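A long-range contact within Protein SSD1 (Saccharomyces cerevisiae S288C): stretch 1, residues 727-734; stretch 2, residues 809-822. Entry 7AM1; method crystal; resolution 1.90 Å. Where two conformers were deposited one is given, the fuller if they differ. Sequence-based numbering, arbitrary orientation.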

# COMPACT_ATOMS: atom_id res chain seq x y z
N ASN A 727 3.66 4.55 -27.28
CA ASN A 727 5.03 4.78 -27.74
C ASN A 727 5.09 5.77 -28.90
O ASN A 727 6.05 6.53 -29.01
CB ASN A 727 5.70 3.46 -28.12
CG ASN A 727 4.88 2.65 -29.11
OD1 ASN A 727 4.16 3.21 -29.94
ND2 ASN A 727 5.00 1.33 -29.03
N THR A 728 4.08 5.78 -29.78
CA THR A 728 4.08 6.68 -30.93
C THR A 728 3.34 7.99 -30.67
O THR A 728 3.59 8.98 -31.36
CB THR A 728 3.46 6.01 -32.16
OG1 THR A 728 2.08 5.70 -31.90
CG2 THR A 728 4.21 4.73 -32.51
N THR A 729 2.39 7.99 -29.74
CA THR A 729 1.59 9.16 -29.43
C THR A 729 2.08 9.93 -28.21
O THR A 729 1.64 11.06 -27.99
CB THR A 729 0.13 8.75 -29.21
OG1 THR A 729 0.08 7.73 -28.21
CG2 THR A 729 -0.47 8.21 -30.51
N GLY A 730 2.97 9.34 -27.41
CA GLY A 730 3.44 9.95 -26.19
C GLY A 730 2.40 10.08 -25.11
O GLY A 730 2.61 10.82 -24.15
N GLN A 731 1.27 9.39 -25.23
CA GLN A 731 0.18 9.51 -24.27
C GLN A 731 -0.93 8.55 -24.67
O GLN A 731 -0.99 8.09 -25.82
CB GLN A 731 -0.36 10.93 -24.17
CG GLN A 731 -1.17 11.34 -25.37
CD GLN A 731 -0.92 12.78 -25.78
OE1 GLN A 731 -0.68 13.07 -26.96
NE2 GLN A 731 -0.98 13.69 -24.82
N LEU A 732 -1.79 8.23 -23.71
CA LEU A 732 -2.97 7.42 -23.93
C LEU A 732 -4.20 8.28 -23.72
O LEU A 732 -4.15 9.34 -23.08
CB LEU A 732 -3.01 6.21 -22.99
CG LEU A 732 -1.82 5.26 -23.02
CD1 LEU A 732 -2.00 4.19 -21.97
CD2 LEU A 732 -1.63 4.64 -24.40
N LEU A 733 -5.31 7.84 -24.30
CA LEU A 733 -6.61 8.47 -24.13
C LEU A 733 -7.56 7.40 -23.64
O LEU A 733 -7.70 6.35 -24.28
CB LEU A 733 -7.09 9.10 -25.44
CG LEU A 733 -8.42 9.86 -25.43
CD1 LEU A 733 -8.36 11.03 -24.47
CD2 LEU A 733 -8.79 10.32 -26.84
N THR A 734 -8.20 7.63 -22.50
CA THR A 734 -9.12 6.65 -21.96
C THR A 734 -10.24 7.35 -21.21
O THR A 734 -10.08 8.47 -20.73
CB THR A 734 -8.41 5.66 -21.01
OG1 THR A 734 -9.32 4.62 -20.64
CG2 THR A 734 -7.92 6.36 -19.76
N LYS A 809 9.37 14.19 -24.34
CA LYS A 809 8.66 15.44 -24.58
C LYS A 809 7.60 15.37 -25.67
O LYS A 809 6.74 16.26 -25.73
CB LYS A 809 9.65 16.56 -24.95
CG LYS A 809 10.61 16.96 -23.84
CD LYS A 809 11.21 18.33 -24.11
CE LYS A 809 12.06 18.81 -22.95
NZ LYS A 809 13.31 18.00 -22.85
N PHE A 810 7.59 14.34 -26.51
CA PHE A 810 6.74 14.37 -27.70
C PHE A 810 5.32 13.92 -27.37
O PHE A 810 5.11 12.89 -26.72
CB PHE A 810 7.32 13.48 -28.80
CG PHE A 810 6.38 13.29 -29.95
CD1 PHE A 810 6.09 14.34 -30.81
CD2 PHE A 810 5.75 12.07 -30.16
CE1 PHE A 810 5.22 14.17 -31.86
CE2 PHE A 810 4.87 11.90 -31.21
CZ PHE A 810 4.60 12.95 -32.06
N ARG A 811 4.35 14.72 -27.81
CA ARG A 811 2.93 14.40 -27.70
C ARG A 811 2.27 14.57 -29.05
O ARG A 811 2.38 15.63 -29.67
CB ARG A 811 2.22 15.29 -26.67
CG ARG A 811 2.39 14.87 -25.22
CD ARG A 811 3.60 15.52 -24.60
NE ARG A 811 3.46 15.63 -23.15
CZ ARG A 811 4.34 16.22 -22.35
NH1 ARG A 811 5.45 16.75 -22.86
NH2 ARG A 811 4.12 16.27 -21.05
N SER A 812 1.57 13.53 -29.50
CA SER A 812 0.76 13.60 -30.71
C SER A 812 -0.53 14.36 -30.43
O SER A 812 -0.86 14.69 -29.29
CB SER A 812 0.43 12.20 -31.21
OG SER A 812 -0.55 11.61 -30.36
N THR A 813 -1.27 14.66 -31.50
CA THR A 813 -2.57 15.28 -31.31
C THR A 813 -3.56 14.25 -30.73
O THR A 813 -3.38 13.04 -30.87
CB THR A 813 -3.14 15.78 -32.63
OG1 THR A 813 -3.47 14.65 -33.45
CG2 THR A 813 -2.15 16.69 -33.36
N ALA A 814 -4.62 14.76 -30.09
CA ALA A 814 -5.64 13.88 -29.53
C ALA A 814 -6.26 13.00 -30.60
O ALA A 814 -6.56 11.82 -30.36
CB ALA A 814 -6.72 14.71 -28.83
N ALA A 815 -6.49 13.55 -31.79
CA ALA A 815 -7.10 12.78 -32.87
C ALA A 815 -6.27 11.56 -33.22
O ALA A 815 -6.82 10.47 -33.44
CB ALA A 815 -7.30 13.67 -34.10
N GLU A 816 -4.94 11.70 -33.27
CA GLU A 816 -4.09 10.56 -33.59
C GLU A 816 -4.23 9.46 -32.55
O GLU A 816 -4.28 8.27 -32.90
CB GLU A 816 -2.63 11.01 -33.71
CG GLU A 816 -2.35 11.92 -34.91
N ILE A 817 -4.30 9.83 -31.27
CA ILE A 817 -4.44 8.84 -30.19
C ILE A 817 -5.77 8.11 -30.32
O ILE A 817 -5.84 6.89 -30.15
CB ILE A 817 -4.34 9.52 -28.82
CG1 ILE A 817 -3.02 10.23 -28.64
CG2 ILE A 817 -4.54 8.48 -27.70
CD1 ILE A 817 -3.16 11.44 -27.77
N ALA A 818 -6.84 8.86 -30.53
CA ALA A 818 -8.17 8.27 -30.62
C ALA A 818 -8.24 7.26 -31.76
O ALA A 818 -8.75 6.15 -31.59
CB ALA A 818 -9.22 9.36 -30.80
N ASN A 819 -7.73 7.64 -32.93
CA ASN A 819 -7.77 6.76 -34.09
C ASN A 819 -7.06 5.43 -33.82
O ASN A 819 -7.64 4.36 -34.01
CB ASN A 819 -7.14 7.45 -35.29
CG ASN A 819 -8.06 8.47 -35.93
OD1 ASN A 819 -9.28 8.36 -35.82
ND2 ASN A 819 -7.48 9.46 -36.58
N ILE A 820 -5.81 5.49 -33.37
CA ILE A 820 -5.04 4.27 -33.19
C ILE A 820 -5.72 3.35 -32.18
O ILE A 820 -5.81 2.14 -32.38
CB ILE A 820 -3.59 4.59 -32.79
CG1 ILE A 820 -2.80 3.29 -32.63
CG2 ILE A 820 -3.54 5.39 -31.50
CD1 ILE A 820 -1.35 3.40 -33.08
N GLU A 821 -6.20 3.92 -31.07
CA GLU A 821 -6.81 3.11 -30.03
C GLU A 821 -8.10 2.44 -30.51
O GLU A 821 -8.30 1.24 -30.32
CB GLU A 821 -7.09 3.96 -28.79
CG GLU A 821 -5.86 4.35 -28.03
CD GLU A 821 -6.18 5.22 -26.83
OE1 GLU A 821 -7.37 5.54 -26.63
OE2 GLU A 821 -5.24 5.56 -26.08
N LEU A 822 -8.98 3.22 -31.14
CA LEU A 822 -10.27 2.68 -31.56
C LEU A 822 -10.12 1.69 -32.71
O LEU A 822 -10.84 0.69 -32.77
CB LEU A 822 -11.21 3.83 -31.94
CG LEU A 822 -11.90 4.53 -30.77
CD1 LEU A 822 -12.65 5.76 -31.25
CD2 LEU A 822 -12.85 3.59 -30.05

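Stretch 1 runs from a loop into a short strand, residues 732-734. Stretch 2 runs from a loop into a helix that begins at Ala 814. The strand crosses the helix at 71°, with the axes 8.0 Å apart at their closest. The loops come nearer, with Thr 729 facing Ser 812 and Gly 730 facing Arg 811.

Two hydrogen bonds join the stretches. Ser 812 N donates to Thr 729 O at 2.9 Å, almost linearly. The same Thr 729 O also receives a CA-H...O contact from Arg 811 CA at 3.6 Å. Farther along, Leu 733 N donates to Glu 821 OE2 at 2.9 Å, so a helix side chain satisfies a strand amide. Leu 733 O lies only 2.5 Å from Glu 821 OE1. Whether a proton is shared in this close pair is left open.

Gly 730 CA makes a CA-H...O contact with Phe 810 O at 3.4 Å. A CB here would clash with that oxygen, and the positive phi also favours glycine. The edge of the Phe 810 ring meets the backbone of stretch 1, with CE2 3.2 Å from Thr 728 O.

Ile 817 points toward stretch 1 and is central to the apolar packing. Its CG2 lies 3.5 Å from Leu 733 CB, and its CG1 lies 3.5 Å from Thr 729 CB. Leu 733 CD2 also reaches Ala 818 CB at 4.1 Å.

Other bonds stay within one stretch. Thr 729 OG1 donates to Gln 731 O at 2.6 Å, bracing the turn. Arg 811 NH1 donates to Lys 809 O at 3.2 Å. Thr 813 caps the helix: its OG1 accepts a weak bond from Glu 816 N at 3.3 Å.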